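PDB 2RCY: pyrroline carboxylate reductase from Plasmodium falciparum, which probably catalyses the NAD(P)H-dependent reduction of 1-pyrroline-5-carboxylate to L-proline, and binds NADP. Local coordinates for residues S73-I78 with E101-E106. Sequence-based numbering, arbitrary orientation.
Sequences SVLNNI and EMVGSE. With NAP (NADP nicotinamide-adenine-dinucleotide phosphate), chain G.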
loop_
_atom_site.group_PDB
_atom_site.type_symbol
_atom_site.label_atom_id
_atom_site.label_comp_id
_atom_site.label_asym_id
_atom_site.label_seq_id
_atom_site.Cartn_x
_atom_site.Cartn_y
_atom_site.Cartn_z
ATOM N N SER A 73 7.470 -41.845 -14.196
ATOM C CA SER A 73 8.142 -43.137 -14.048
ATOM C C SER A 73 7.152 -44.261 -13.754
ATOM O O SER A 73 7.265 -45.354 -14.314
ATOM C CB SER A 73 9.219 -43.073 -12.960
ATOM O OG SER A 73 8.655 -42.812 -11.687
ATOM N N VAL A 74 6.185 -43.979 -12.879
ATOM C CA VAL A 74 5.153 -44.945 -12.486
ATOM C C VAL A 74 4.330 -45.403 -13.694
ATOM O O VAL A 74 4.080 -46.599 -13.864
ATOM C CB VAL A 74 4.226 -44.373 -11.370
ATOM C CG1 VAL A 74 3.020 -45.276 -11.132
ATOM C CG2 VAL A 74 5.001 -44.186 -10.072
ATOM N N LEU A 75 3.931 -44.449 -14.531
ATOM C CA LEU A 75 3.155 -44.744 -15.735
ATOM C C LEU A 75 3.992 -45.430 -16.815
ATOM O O LEU A 75 3.465 -46.207 -17.614
ATOM C CB LEU A 75 2.501 -43.472 -16.286
ATOM C CG LEU A 75 1.304 -42.896 -15.520
ATOM C CD1 LEU A 75 0.939 -41.519 -16.050
ATOM C CD2 LEU A 75 0.101 -43.829 -15.575
ATOM N N ASN A 76 5.292 -45.142 -16.826
ATOM C CA ASN A 76 6.230 -45.778 -17.749
ATOM C C ASN A 76 6.474 -47.246 -17.393
ATOM O O ASN A 76 6.740 -48.071 -18.269
ATOM C CB ASN A 76 7.554 -45.011 -17.775
ATOM C CG ASN A 76 8.363 -45.278 -19.028
ATOM O OD1 ASN A 76 8.964 -46.342 -19.182
ATOM N ND2 ASN A 76 8.389 -44.303 -19.930
ATOM N N ASN A 77 6.382 -47.557 -16.102
ATOM C CA ASN A 77 6.543 -48.924 -15.613
ATOM C C ASN A 77 5.335 -49.814 -15.906
ATOM O O ASN A 77 5.485 -51.020 -16.118
ATOM C CB ASN A 77 6.851 -48.923 -14.113
ATOM C CG ASN A 77 8.223 -48.347 -13.794
ATOM O OD1 ASN A 77 9.130 -48.357 -14.630
ATOM N ND2 ASN A 77 8.380 -47.843 -12.574
ATOM N N ILE A 78 4.147 -49.213 -15.921
ATOM C CA ILE A 78 2.902 -49.936 -16.205
ATOM C C ILE A 78 2.488 -49.820 -17.678
ATOM O O ILE A 78 1.431 -50.321 -18.077
ATOM C CB ILE A 78 1.734 -49.474 -15.287
ATOM C CG1 ILE A 78 1.309 -48.036 -15.614
ATOM C CG2 ILE A 78 2.115 -49.615 -13.817
ATOM C CD1 ILE A 78 -0.167 -47.767 -15.393
ATOM N N GLU A 101 2.015 -39.000 -23.782
ATOM C CA GLU A 101 3.464 -39.012 -23.932
ATOM C C GLU A 101 4.090 -40.004 -22.951
ATOM O O GLU A 101 5.164 -40.547 -23.208
ATOM C CB GLU A 101 4.019 -37.606 -23.689
ATOM C CG GLU A 101 5.407 -37.359 -24.260
ATOM C CD GLU A 101 6.003 -36.038 -23.802
ATOM O OE1 GLU A 101 5.260 -35.032 -23.717
ATOM O OE2 GLU A 101 7.224 -36.008 -23.534
HETATM N N MSE A 102 3.402 -40.236 -21.834
HETATM C CA MSE A 102 3.895 -41.105 -20.764
HETATM C C MSE A 102 3.581 -42.590 -20.971
HETATM O O MSE A 102 4.399 -43.447 -20.632
HETATM C CB MSE A 102 3.355 -40.640 -19.407
HETATM C CG MSE A 102 4.033 -39.395 -18.859
HETATM SE SE MSE A 102 3.156 -38.686 -17.268
HETATM C CE MSE A 102 4.368 -37.206 -16.894
ATOM N N VAL A 103 2.403 -42.890 -21.520
ATOM C CA VAL A 103 1.967 -44.285 -21.693
ATOM C C VAL A 103 1.715 -44.709 -23.145
ATOM O O VAL A 103 1.700 -45.903 -23.450
ATOM C CB VAL A 103 0.719 -44.634 -20.824
ATOM C CG1 VAL A 103 1.075 -44.641 -19.351
ATOM C CG2 VAL A 103 -0.439 -43.684 -21.100
ATOM N N GLY A 104 1.517 -43.738 -24.031
ATOM C CA GLY A 104 1.257 -44.028 -25.438
ATOM C C GLY A 104 -0.132 -43.610 -25.878
ATOM O O GLY A 104 -1.088 -43.676 -25.101
ATOM N N SER A 105 -0.235 -43.187 -27.135
ATOM C CA SER A 105 -1.489 -42.697 -27.704
ATOM C C SER A 105 -2.512 -43.809 -27.937
ATOM O O SER A 105 -3.704 -43.536 -28.089
ATOM C CB SER A 105 -1.218 -41.949 -29.013
ATOM N N GLU A 106 -2.038 -45.055 -27.961
ATOM C CA GLU A 106 -2.887 -46.224 -28.213
ATOM C C GLU A 106 -3.783 -46.603 -27.024
ATOM O O GLU A 106 -4.791 -47.293 -27.199
ATOM C CB GLU A 106 -2.037 -47.427 -28.660
ATOM C CG GLU A 106 -1.212 -48.111 -27.558
ATOM C CD GLU A 106 0.114 -47.416 -27.251
ATOM O OE1 GLU A 106 0.419 -46.369 -27.865
ATOM O OE2 GLU A 106 0.858 -47.928 -26.387
HETATM P PA NAP G . 0.359 -37.331 -1.325
HETATM O O1A NAP G . -0.489 -37.275 -0.079
HETATM O O2A NAP G . 1.841 -37.057 -1.224
HETATM O O5B NAP G . 0.111 -38.757 -2.031
HETATM C C5B NAP G . 1.119 -39.443 -2.769
HETATM C C4B NAP G . 1.114 -40.900 -2.326
HETATM O O4B NAP G . 1.705 -41.738 -3.321
HETATM C C3B NAP G . 1.907 -41.096 -1.042
HETATM O O3B NAP G . 1.040 -41.602 -0.022
HETATM C C2B NAP G . 2.992 -42.102 -1.377
HETATM O O2B NAP G . 3.120 -43.104 -0.368
HETATM C C1B NAP G . 2.539 -42.716 -2.695
HETATM N N9A NAP G . 3.662 -43.077 -3.603
HETATM C C8A NAP G . 4.889 -42.531 -3.635
HETATM N N7A NAP G . 5.619 -43.131 -4.602
HETATM C C5A NAP G . 4.834 -44.060 -5.183
HETATM C C6A NAP G . 5.028 -44.970 -6.218
HETATM N N6A NAP G . 6.218 -45.037 -6.862
HETATM N N1A NAP G . 4.014 -45.791 -6.577
HETATM C C2A NAP G . 2.828 -45.738 -5.949
HETATM N N3A NAP G . 2.616 -44.868 -4.949
HETATM C C4A NAP G . 3.601 -44.019 -4.550
HETATM O O3 NAP G . -0.260 -36.327 -2.419
HETATM P PN NAP G . -1.847 -36.217 -2.669
HETATM O O1N NAP G . -2.323 -34.925 -2.053
HETATM O O2N NAP G . -2.506 -37.522 -2.290
HETATM O O5D NAP G . -1.945 -36.030 -4.261
HETATM C C5D NAP G . -1.733 -37.104 -5.173
HETATM C C4D NAP G . -2.252 -36.691 -6.546
HETATM O O4D NAP G . -3.639 -36.353 -6.468
HETATM C C3D NAP G . -1.525 -35.471 -7.096
HETATM O O3D NAP G . -1.093 -35.762 -8.427
HETATM C C2D NAP G . -2.550 -34.351 -7.095
HETATM O O2D NAP G . -2.441 -33.511 -8.249
HETATM C C1D NAP G . -3.880 -35.087 -7.092
HETATM N N1N NAP G . -4.948 -34.350 -6.404
HETATM C C2N NAP G . -4.877 -34.112 -5.082
HETATM C C3N NAP G . -5.897 -33.421 -4.431
HETATM C C7N NAP G . -5.815 -33.169 -2.955
HETATM O O7N NAP G . -4.741 -33.540 -2.261
HETATM N N7N NAP G . -6.777 -32.621 -2.363
HETATM C C4N NAP G . -6.997 -32.973 -5.163
HETATM C C5N NAP G . -7.048 -33.230 -6.528
HETATM C C6N NAP G . -6.000 -33.928 -7.126
HETATM P P2B NAP G . 3.990 -42.867 0.971
HETATM O O1X NAP G . 4.186 -44.264 1.518
HETATM O O2X NAP G . 5.262 -42.199 0.499
HETATM O O3X NAP G . 3.115 -41.994 1.837
#
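Leu-75 and Val-103 join the last turn of helix 71-77 to the loosely formed final turn of helix 96-103, the backbones being nearest at the CA atoms of Asn-76 and Val-103, 6.0 Å apart, and exchanging no hydrogen bonds. Leu-75 carries the contact, its CB directed at the opposite helix and engaging both Val-103 and Met-102. CG1 of Val-103 comes in beside the base of the leucine, 3.6 Å from Leu-75 CB, and also lies 3.3 Å from Leu-75 O, so this methyl packs against backbone as well as side chain. The same Val-103 CG1 lies 4.0 Å from Leu-75 CD2, meeting one branch end of the leucine as well as its base. With CG1 anti to its own carbonyl carbon (chi1 -69°), Val-103 directs that branch to the leucine. Further out, Leu-75 CD1 touches SE of Met-102, a selenomethionine, at 3.8 Å; this side chain runs extended beyond CG and crosses the leucine at a slant. At the solvent-facing margin, the CA of Asn-76 lies 4.1 Å from Met-102 O, a loose approach. Beneath the helix pair, Leu-75 and Val-103 both rest on Leu-87 of strand 86-89, while Leu-75 also reaches Met-10 of strand 7-10. One residue before Leu-75, Val-74 sets CG2 3.5 Å from N6A of the NADP adenine. Two neighbouring helices thus pack through an apolar seam over parallel strands, as in the Rossmann-type dinucleotide-binding domain, with helix 71-77 also lining the adenine end of the cofactor pocket.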